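PDB 2EIG: lectin from Lotus tetragonolobus, which probably binds L-fucosyl-containing sugars as a calcium- and manganese-containing legume lectin of the seed, four chains to an assembly. Local coordinates for residues Arg27-Ser41 with Phe204-Ile218. Residues are numbered along the deposited sequence; the frame is centred on the assembly and turned at random.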
loop_
_atom_site.group_PDB
_atom_site.type_symbol
_atom_site.label_atom_id
_atom_site.label_comp_id
_atom_site.label_asym_id
_atom_site.label_seq_id
_atom_site.Cartn_x
_atom_site.Cartn_y
_atom_site.Cartn_z
ATOM N N ARG A 27 -14.564 -33.653 -2.290
ATOM C CA ARG A 27 -13.409 -32.786 -2.047
ATOM C C ARG A 27 -12.512 -32.679 -3.279
ATOM O O ARG A 27 -12.537 -33.547 -4.145
ATOM C CB ARG A 27 -12.712 -33.100 -0.703
ATOM C CG ARG A 27 -11.616 -34.106 -0.679
ATOM C CD ARG A 27 -11.602 -34.720 0.745
ATOM N NE ARG A 27 -10.260 -34.885 1.332
ATOM C CZ ARG A 27 -10.017 -35.142 2.629
ATOM N NH1 ARG A 27 -8.756 -35.262 3.072
ATOM N NH2 ARG A 27 -11.032 -35.277 3.493
ATOM N N LEU A 28 -11.800 -31.566 -3.402
ATOM C CA LEU A 28 -10.909 -31.368 -4.512
ATOM C C LEU A 28 -9.489 -31.801 -4.120
ATOM O O LEU A 28 -8.832 -31.154 -3.303
ATOM C CB LEU A 28 -10.966 -29.905 -4.988
ATOM C CG LEU A 28 -9.880 -29.518 -6.017
ATOM C CD1 LEU A 28 -9.836 -30.444 -7.273
ATOM C CD2 LEU A 28 -10.132 -28.053 -6.392
ATOM N N ALA A 29 -9.031 -32.914 -4.691
ATOM C CA ALA A 29 -7.762 -33.489 -4.275
ATOM C C ALA A 29 -6.655 -33.158 -5.277
ATOM O O ALA A 29 -6.793 -33.363 -6.484
ATOM C CB ALA A 29 -7.869 -34.932 -4.080
ATOM N N MET A 30 -5.554 -32.647 -4.741
ATOM C CA MET A 30 -4.491 -32.136 -5.597
ATOM C C MET A 30 -3.198 -32.486 -4.869
ATOM O O MET A 30 -2.670 -31.666 -4.145
ATOM C CB MET A 30 -4.619 -30.602 -5.728
ATOM C CG MET A 30 -5.933 -30.145 -6.380
ATOM S SD MET A 30 -5.977 -28.378 -6.463
ATOM C CE MET A 30 -4.815 -28.088 -7.836
ATOM N N PRO A 31 -2.692 -33.695 -5.077
ATOM C CA PRO A 31 -3.228 -34.651 -6.065
ATOM C C PRO A 31 -4.215 -35.656 -5.481
ATOM O O PRO A 31 -4.341 -35.825 -4.261
ATOM C CB PRO A 31 -1.976 -35.427 -6.492
ATOM C CG PRO A 31 -1.218 -35.572 -5.192
ATOM C CD PRO A 31 -1.534 -34.266 -4.362
ATOM N N THR A 32 -4.922 -36.320 -6.385
ATOM C CA THR A 32 -5.801 -37.381 -5.998
ATOM C C THR A 32 -5.021 -38.506 -5.249
ATOM O O THR A 32 -5.492 -39.026 -4.241
ATOM C CB THR A 32 -6.452 -37.969 -7.225
ATOM O OG1 THR A 32 -7.335 -39.002 -6.796
ATOM C CG2 THR A 32 -5.421 -38.528 -8.177
ATOM N N ASP A 33 -3.828 -38.832 -5.735
ATOM C CA ASP A 33 -3.022 -39.846 -5.092
ATOM C C ASP A 33 -1.532 -39.430 -4.938
ATOM O O ASP A 33 -0.762 -39.498 -5.872
ATOM C CB ASP A 33 -3.155 -41.176 -5.862
ATOM C CG ASP A 33 -2.402 -42.322 -5.175
ATOM O OD1 ASP A 33 -2.167 -43.370 -5.821
ATOM O OD2 ASP A 33 -2.033 -42.139 -3.999
ATOM N N PRO A 34 -1.131 -39.028 -3.734
ATOM C CA PRO A 34 0.260 -38.634 -3.565
ATOM C C PRO A 34 1.255 -39.828 -3.633
ATOM O O PRO A 34 2.419 -39.608 -3.956
ATOM C CB PRO A 34 0.275 -37.918 -2.223
ATOM C CG PRO A 34 -1.069 -37.939 -1.705
ATOM C CD PRO A 34 -1.908 -38.900 -2.493
ATOM N N LEU A 35 0.770 -41.062 -3.414
ATOM C CA LEU A 35 1.610 -42.282 -3.403
ATOM C C LEU A 35 2.336 -42.511 -4.702
ATOM O O LEU A 35 3.393 -43.146 -4.745
ATOM C CB LEU A 35 0.767 -43.522 -3.070
ATOM C CG LEU A 35 0.022 -43.441 -1.747
ATOM C CD1 LEU A 35 -0.959 -44.680 -1.553
ATOM C CD2 LEU A 35 1.011 -43.211 -0.556
ATOM N N VAL A 36 1.737 -41.982 -5.756
ATOM C CA VAL A 36 2.233 -42.021 -7.097
ATOM C C VAL A 36 3.703 -41.579 -7.241
ATOM O O VAL A 36 4.449 -42.153 -8.020
ATOM C CB VAL A 36 1.238 -41.222 -7.976
ATOM C CG1 VAL A 36 1.884 -40.166 -8.848
ATOM C CG2 VAL A 36 0.358 -42.215 -8.762
ATOM N N ASN A 37 4.087 -40.598 -6.439
ATOM C CA ASN A 37 5.359 -39.868 -6.561
ATOM C C ASN A 37 5.133 -38.380 -6.955
ATOM O O ASN A 37 4.303 -37.741 -6.314
ATOM C CB ASN A 37 6.503 -40.706 -7.243
ATOM C CG ASN A 37 6.938 -40.215 -8.643
ATOM O OD1 ASN A 37 8.116 -39.852 -8.852
ATOM N ND2 ASN A 37 6.017 -40.306 -9.630
ATOM N N ARG A 38 5.850 -37.830 -7.934
ATOM C CA ARG A 38 5.718 -36.432 -8.299
ATOM C C ARG A 38 4.363 -36.200 -8.925
ATOM O O ARG A 38 3.938 -36.896 -9.868
ATOM C CB ARG A 38 6.781 -36.024 -9.322
ATOM C CG ARG A 38 8.213 -36.209 -8.812
ATOM C CD ARG A 38 9.203 -35.945 -9.893
ATOM N NE ARG A 38 10.563 -36.048 -9.363
ATOM C CZ ARG A 38 11.672 -35.996 -10.099
ATOM N NH1 ARG A 38 11.596 -35.840 -11.417
ATOM N NH2 ARG A 38 12.877 -36.077 -9.507
ATOM N N THR A 39 3.658 -35.215 -8.413
ATOM C CA THR A 39 2.435 -34.852 -9.076
ATOM C C THR A 39 2.429 -33.364 -9.331
ATOM O O THR A 39 3.067 -32.610 -8.649
ATOM C CB THR A 39 1.163 -35.252 -8.268
ATOM O OG1 THR A 39 1.179 -34.550 -7.016
ATOM C CG2 THR A 39 1.106 -36.778 -8.060
ATOM N N THR A 40 1.687 -32.987 -10.351
ATOM C CA THR A 40 1.284 -31.620 -10.552
ATOM C C THR A 40 -0.181 -31.676 -10.853
ATOM O O THR A 40 -0.597 -32.496 -11.655
ATOM C CB THR A 40 1.999 -30.983 -11.743
ATOM O OG1 THR A 40 3.406 -31.127 -11.532
ATOM C CG2 THR A 40 1.604 -29.490 -11.888
ATOM N N SER A 41 -0.927 -30.765 -10.235
ATOM C CA SER A 41 -2.364 -30.656 -10.356
ATOM C C SER A 41 -2.754 -29.202 -10.488
ATOM O O SER A 41 -2.320 -28.368 -9.678
ATOM C CB SER A 41 -3.006 -31.133 -9.030
ATOM O OG SER A 41 -2.647 -32.481 -8.781
ATOM N N PHE A 204 -6.334 -23.311 -8.656
ATOM C CA PHE A 204 -5.329 -23.840 -7.756
ATOM C C PHE A 204 -4.328 -24.642 -8.524
ATOM O O PHE A 204 -4.653 -25.254 -9.533
ATOM C CB PHE A 204 -5.974 -24.749 -6.702
ATOM C CG PHE A 204 -7.040 -24.078 -5.912
ATOM C CD1 PHE A 204 -8.387 -24.200 -6.298
ATOM C CD2 PHE A 204 -6.716 -23.319 -4.765
ATOM C CE1 PHE A 204 -9.381 -23.574 -5.556
ATOM C CE2 PHE A 204 -7.735 -22.686 -4.017
ATOM C CZ PHE A 204 -9.071 -22.832 -4.428
ATOM N N SER A 205 -3.102 -24.627 -8.018
ATOM C CA SER A 205 -2.071 -25.478 -8.496
ATOM C C SER A 205 -1.398 -26.093 -7.288
ATOM O O SER A 205 -1.204 -25.429 -6.262
ATOM C CB SER A 205 -1.055 -24.661 -9.310
ATOM O OG SER A 205 -0.012 -25.495 -9.697
ATOM N N ALA A 206 -1.021 -27.353 -7.424
ATOM C CA ALA A 206 -0.369 -28.072 -6.334
ATOM C C ALA A 206 0.600 -29.086 -6.881
ATOM O O ALA A 206 0.381 -29.628 -7.936
ATOM C CB ALA A 206 -1.417 -28.752 -5.456
ATOM N N THR A 207 1.702 -29.330 -6.175
ATOM C CA THR A 207 2.678 -30.293 -6.607
ATOM C C THR A 207 3.153 -31.079 -5.394
ATOM O O THR A 207 3.037 -30.643 -4.264
ATOM C CB THR A 207 3.973 -29.641 -7.204
ATOM O OG1 THR A 207 4.431 -28.639 -6.281
ATOM C CG2 THR A 207 3.711 -29.049 -8.569
ATOM N N THR A 208 3.690 -32.251 -5.680
ATOM C CA THR A 208 4.337 -33.094 -4.687
ATOM C C THR A 208 5.575 -33.602 -5.429
ATOM O O THR A 208 5.710 -33.468 -6.637
ATOM C CB THR A 208 3.453 -34.270 -4.263
ATOM O OG1 THR A 208 3.122 -35.036 -5.423
ATOM C CG2 THR A 208 2.144 -33.787 -3.559
ATOM N N TRP A 209 6.481 -34.173 -4.677
ATOM C CA TRP A 209 7.775 -34.497 -5.211
ATOM C C TRP A 209 7.990 -36.014 -4.983
ATOM O O TRP A 209 7.032 -36.807 -5.004
ATOM C CB TRP A 209 8.834 -33.600 -4.542
ATOM C CG TRP A 209 10.167 -33.629 -5.169
ATOM C CD1 TRP A 209 11.344 -33.977 -4.569
ATOM C CD2 TRP A 209 10.484 -33.323 -6.530
ATOM N NE1 TRP A 209 12.363 -33.923 -5.469
ATOM C CE2 TRP A 209 11.871 -33.516 -6.684
ATOM C CE3 TRP A 209 9.730 -32.880 -7.632
ATOM C CZ2 TRP A 209 12.547 -33.255 -7.898
ATOM C CZ3 TRP A 209 10.386 -32.684 -8.861
ATOM C CH2 TRP A 209 11.785 -32.857 -8.974
ATOM N N ASN A 210 9.238 -36.411 -4.789
ATOM C CA ASN A 210 9.552 -37.793 -4.527
ATOM C C ASN A 210 10.959 -37.753 -3.973
ATOM O O ASN A 210 11.868 -37.352 -4.694
ATOM C CB ASN A 210 9.480 -38.619 -5.823
ATOM C CG ASN A 210 9.585 -40.120 -5.579
ATOM O OD1 ASN A 210 9.226 -40.926 -6.451
ATOM N ND2 ASN A 210 10.062 -40.507 -4.395
ATOM N N PRO A 211 11.145 -38.155 -2.697
ATOM C CA PRO A 211 10.127 -38.702 -1.743
ATOM C C PRO A 211 9.082 -37.752 -1.150
ATOM O O PRO A 211 8.091 -38.222 -0.621
ATOM C CB PRO A 211 10.989 -39.194 -0.581
ATOM C CG PRO A 211 12.236 -38.293 -0.631
ATOM C CD PRO A 211 12.496 -38.145 -2.103
ATOM N N GLU A 212 9.330 -36.440 -1.166
ATOM C CA GLU A 212 8.564 -35.498 -0.359
ATOM C C GLU A 212 7.172 -35.357 -0.987
ATOM O O GLU A 212 7.044 -35.277 -2.181
ATOM C CB GLU A 212 9.250 -34.120 -0.331
ATOM C CG GLU A 212 10.524 -33.940 0.528
ATOM C CD GLU A 212 11.768 -34.237 -0.213
ATOM O OE1 GLU A 212 11.713 -34.885 -1.273
ATOM O OE2 GLU A 212 12.829 -33.805 0.270
ATOM N N ARG A 213 6.135 -35.283 -0.180
ATOM C CA ARG A 213 4.780 -35.251 -0.731
ATOM C C ARG A 213 3.815 -35.036 0.389
ATOM O O ARG A 213 4.149 -35.194 1.556
ATOM C CB ARG A 213 4.453 -36.548 -1.447
ATOM C CG ARG A 213 4.338 -37.754 -0.479
ATOM C CD ARG A 213 4.300 -38.980 -1.305
ATOM N NE ARG A 213 5.658 -39.443 -1.566
ATOM C CZ ARG A 213 5.957 -40.355 -2.484
ATOM N NH1 ARG A 213 4.983 -40.814 -3.257
ATOM N NH2 ARG A 213 7.218 -40.777 -2.645
ATOM N N GLU A 214 2.614 -34.637 0.026
ATOM C CA GLU A 214 1.535 -34.475 0.974
ATOM C C GLU A 214 0.220 -34.433 0.166
ATOM O O GLU A 214 0.246 -34.245 -1.053
ATOM C CB GLU A 214 1.706 -33.189 1.798
ATOM C CG GLU A 214 1.707 -31.971 0.925
ATOM C CD GLU A 214 2.028 -30.676 1.631
ATOM O OE1 GLU A 214 1.969 -30.612 2.896
ATOM O OE2 GLU A 214 2.310 -29.699 0.879
ATOM N N ARG A 215 -0.909 -34.616 0.840
ATOM C CA ARG A 215 -2.197 -34.316 0.235
ATOM C C ARG A 215 -2.408 -32.788 0.303
ATOM O O ARG A 215 -1.916 -32.132 1.247
ATOM C CB ARG A 215 -3.319 -35.030 1.000
ATOM C CG ARG A 215 -3.235 -36.606 1.037
ATOM C CD ARG A 215 -4.578 -37.270 1.377
ATOM N NE ARG A 215 -5.611 -36.851 0.421
ATOM C CZ ARG A 215 -5.788 -37.359 -0.795
ATOM N NH1 ARG A 215 -5.051 -38.373 -1.234
ATOM N NH2 ARG A 215 -6.744 -36.846 -1.571
ATOM N N HIS A 216 -3.129 -32.242 -0.681
ATOM C CA HIS A 216 -3.745 -30.908 -0.602
ATOM C C HIS A 216 -5.164 -31.098 -1.040
ATOM O O HIS A 216 -5.425 -31.323 -2.196
ATOM C CB HIS A 216 -3.072 -29.891 -1.527
ATOM C CG HIS A 216 -1.589 -30.026 -1.572
ATOM N ND1 HIS A 216 -0.958 -30.782 -2.528
ATOM C CD2 HIS A 216 -0.609 -29.559 -0.753
ATOM C CE1 HIS A 216 0.352 -30.746 -2.331
ATOM N NE2 HIS A 216 0.595 -29.993 -1.283
ATOM N N ASP A 217 -6.070 -31.060 -0.078
ATOM C CA ASP A 217 -7.458 -31.376 -0.332
ATOM C C ASP A 217 -8.187 -30.162 0.063
ATOM O O ASP A 217 -8.079 -29.682 1.208
ATOM C CB ASP A 217 -7.931 -32.521 0.547
ATOM C CG ASP A 217 -7.190 -33.774 0.278
ATOM O OD1 ASP A 217 -6.788 -34.423 1.266
ATOM O OD2 ASP A 217 -6.994 -34.102 -0.918
ATOM N N ILE A 218 -8.939 -29.696 -0.915
ATOM C CA ILE A 218 -9.720 -28.496 -0.832
ATOM C C ILE A 218 -11.151 -28.932 -0.681
ATOM O O ILE A 218 -11.652 -29.743 -1.467
ATOM C CB ILE A 218 -9.562 -27.670 -2.136
ATOM C CG1 ILE A 218 -8.072 -27.368 -2.404
ATOM C CG2 ILE A 218 -10.372 -26.353 -2.055
ATOM C CD1 ILE A 218 -7.834 -26.739 -3.782
HETATM O O HOH W 1 -4.395 -34.381 -2.102
HETATM O O HOH W 2 13.032 -37.549 -7.262
HETATM O O HOH W 3 -0.445 -32.405 -7.407
HETATM O O HOH W 4 5.843 -32.054 -8.972
#
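Two antiparallel strand ladders, one in each sheet of a β-sandwich, join 27-41 to 204-218: L28 pairs with I218 and A29 with D217 in one sheet, while T39, T40 and S41 pair with T208, T207 and A206 in the other. Both segments cross from sheet to sheet, and M30 marks the crossing. M30 CB meets A206 CB, and M30 SD lies 3.7 Å from I218 CD1 and 3.6 Å from F204 CB; a bend at chi3 (75°) brings CE against the F204 carbonyl. L28 and I218 run side by side on this apolar inner face, where I218 CD1 also sits over one face of the F204 ring, toward its rim. Beyond M30 the chain enters a cis peptide bond to P31, and M30 O receives H216 ND1 at 2.5 Å, in both the imidazole and the carbonyl plane. NE2 of the same ring donates to E214 OE2, which is also held by S121, so the ring is fixed from both ends. On the other face of the strand pair, D217 is gripped side-on by R215 through NE and NH2, and R27 NH1 reaches D217 OD1 (2.8 Å) from above the carboxylate plane; the shared carboxylate probably offsets the proximity of the two arginines. R215 NH1 extends to T32 O (3.1 Å), and R213 NH1 donates to P34 O (2.9 Å), tying the 30-38 loop to the second segment. At the far end the extended R38 chain lies along W209, its guanidinium flat on the indole with planes 12° apart and CZ 3.8 Å from the six-membered ring centroid, a cation-pi stack. With the T207 side chain about 8 Å from the bound calcium, this two-sheet connection belongs to the legume lectin jelly-roll fold, near its metal site.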